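PDB 2OXB: beta-fructofuranosidase from Arabidopsis thaliana, which hydrolyses sucrose and 1-kestose, and less readily neokestose and levan, as a cell-wall invertase of glycosyl hydrolase family 32. Local coordinates for residues R337-Q342 and N527-N532. The protein carries 1 engineered substitution. Numbering follows the deposited sequence.
Sequences RLRTKQ and NAWSMN
A single antiparallel beta bridge between Arg339 and Met531 joins the loop 337-342 to the chain just past the end of strand 521-530 in the C-terminal beta-sandwich of this family 32 invertase. Two backbone bonds flank it: Asn532 N donates to Leu338 O (2.7 Å), and Thr340 N gives a nearly straight bond to Ser530 O (N-H...O angle 171°). Leu338 O also takes a CA-H...O contact from Met531 CA (3.1 Å). Arg339 suits the place beside Trp529: its chain is long enough to reach the indole and its flat, charged end can lie on the ring. Extended from CG to NE, it runs past Met531 SD, on which CG rests, and lays its guanidinium on the benzene ring of Trp529. The planes are only 15° apart, and CZ stands 3.7 Å from the six-membered ring centroid, a cation-pi stack; CZ3 of the indole sits over the guanidinium centre. The opposite indole face meets CB of Asn527. NH2 also forms salt bridges with Glu336 and Asp368, which probably steady the charged end over the ring. A leucine here would probably leave this indole face without its cationic partner and deprive Glu336 and Asp368 of this salt-bridge partner. Beyond the bridge, the bent Met531 chain brings CE to Leu338 CB (3.6 Å), apolar against apolar, and Leu338 also touches Phe8 and Ile57. Thr340 OG1 adds a weak bond to Ser530 O, while Ser530 OG is hydrogen-bonded to Thr363 N. The loop leads into edge strand 344-351, beside 521-530, whose other neighbour, strand 367-374, bonds to the Trp529 backbone through Asp368.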
# COMPACT_ATOMS: atom_id res chain seq x y z
N ARG A 337 -7.53 -10.33 15.39
CA ARG A 337 -7.51 -11.54 16.19
C ARG A 337 -6.28 -11.51 17.10
O ARG A 337 -6.22 -12.20 18.12
CB ARG A 337 -7.45 -12.76 15.28
CG ARG A 337 -8.67 -12.89 14.40
CD ARG A 337 -8.58 -14.08 13.50
NE ARG A 337 -9.71 -14.13 12.57
CZ ARG A 337 -9.82 -15.04 11.61
NH1 ARG A 337 -8.87 -15.96 11.45
NH2 ARG A 337 -10.88 -15.03 10.81
N LEU A 338 -5.31 -10.70 16.72
CA LEU A 338 -4.07 -10.55 17.47
C LEU A 338 -4.30 -9.58 18.63
O LEU A 338 -3.37 -9.23 19.36
CB LEU A 338 -2.97 -10.02 16.54
CG LEU A 338 -2.58 -10.82 15.29
CD1 LEU A 338 -1.82 -9.94 14.31
CD2 LEU A 338 -1.73 -12.00 15.68
N ARG A 339 -5.55 -9.16 18.80
CA ARG A 339 -5.90 -8.22 19.87
C ARG A 339 -5.99 -8.89 21.24
O ARG A 339 -6.70 -9.87 21.41
CB ARG A 339 -7.25 -7.57 19.56
CG ARG A 339 -7.24 -6.68 18.35
CD ARG A 339 -8.62 -6.09 18.15
NE ARG A 339 -8.63 -5.13 17.05
CZ ARG A 339 -9.71 -4.49 16.63
NH1 ARG A 339 -10.88 -4.68 17.21
NH2 ARG A 339 -9.60 -3.64 15.62
N THR A 340 -5.26 -8.35 22.22
CA THR A 340 -5.27 -8.90 23.57
C THR A 340 -6.68 -9.02 24.10
O THR A 340 -7.50 -8.11 23.92
CB THR A 340 -4.47 -8.04 24.59
OG1 THR A 340 -3.06 -8.19 24.36
CG2 THR A 340 -4.79 -8.46 26.02
N LYS A 341 -6.96 -10.14 24.76
CA LYS A 341 -8.28 -10.39 25.34
C LYS A 341 -8.72 -9.18 26.16
O LYS A 341 -9.91 -8.93 26.30
CB LYS A 341 -8.25 -11.65 26.22
CG LYS A 341 -8.36 -12.97 25.46
CD LYS A 341 -8.70 -14.14 26.40
CE LYS A 341 -9.16 -15.39 25.63
NZ LYS A 341 -9.58 -16.50 26.54
N GLN A 342 -7.76 -8.43 26.68
CA GLN A 342 -8.10 -7.26 27.47
C GLN A 342 -8.80 -6.19 26.64
O GLN A 342 -9.51 -6.51 25.68
CB GLN A 342 -6.85 -6.68 28.14
CG GLN A 342 -6.91 -6.80 29.65
CD GLN A 342 -8.17 -6.16 30.22
OE1 GLN A 342 -8.22 -4.95 30.43
NE2 GLN A 342 -9.20 -6.98 30.46
N ASN A 527 -10.22 3.31 21.90
CA ASN A 527 -9.87 1.96 22.28
C ASN A 527 -8.49 1.56 21.78
O ASN A 527 -8.18 1.62 20.59
CB ASN A 527 -10.93 0.95 21.77
CG ASN A 527 -12.28 1.10 22.45
OD1 ASN A 527 -13.13 0.22 22.37
ND2 ASN A 527 -12.48 2.23 23.13
N ALA A 528 -7.65 1.16 22.73
CA ALA A 528 -6.30 0.72 22.45
C ALA A 528 -6.26 -0.77 22.81
O ALA A 528 -6.59 -1.16 23.93
CB ALA A 528 -5.32 1.49 23.31
N TRP A 529 -5.88 -1.60 21.85
CA TRP A 529 -5.80 -3.02 22.11
C TRP A 529 -4.37 -3.49 21.95
O TRP A 529 -3.74 -3.24 20.92
CB TRP A 529 -6.68 -3.79 21.13
CG TRP A 529 -8.12 -3.43 21.20
CD1 TRP A 529 -8.98 -3.69 22.22
CD2 TRP A 529 -8.86 -2.74 20.20
NE1 TRP A 529 -10.23 -3.20 21.91
CE2 TRP A 529 -10.18 -2.61 20.68
CE3 TRP A 529 -8.55 -2.21 18.94
CZ2 TRP A 529 -11.19 -1.97 19.94
CZ3 TRP A 529 -9.54 -1.58 18.21
CH2 TRP A 529 -10.85 -1.46 18.72
N SER A 530 -3.84 -4.16 22.97
CA SER A 530 -2.49 -4.69 22.88
C SER A 530 -2.56 -5.74 21.78
O SER A 530 -3.62 -6.33 21.55
CB SER A 530 -2.07 -5.34 24.21
OG SER A 530 -1.68 -4.36 25.17
N MET A 531 -1.45 -5.97 21.08
CA MET A 531 -1.42 -6.94 19.98
C MET A 531 -0.37 -8.04 20.12
O MET A 531 0.83 -7.77 20.11
CB MET A 531 -1.19 -6.21 18.65
CG MET A 531 -2.30 -5.28 18.20
SD MET A 531 -3.65 -6.14 17.36
CE MET A 531 -2.89 -6.53 15.79
N ASN A 532 -0.86 -9.27 20.24
CA ASN A 532 -0.00 -10.45 20.35
C ASN A 532 0.73 -10.63 19.03
O ASN A 532 0.39 -10.01 18.02
CB ASN A 532 -0.83 -11.70 20.61
CG ASN A 532 -1.57 -11.65 21.92
OD1 ASN A 532 -2.57 -12.33 22.11
ND2 ASN A 532 -1.07 -10.84 22.85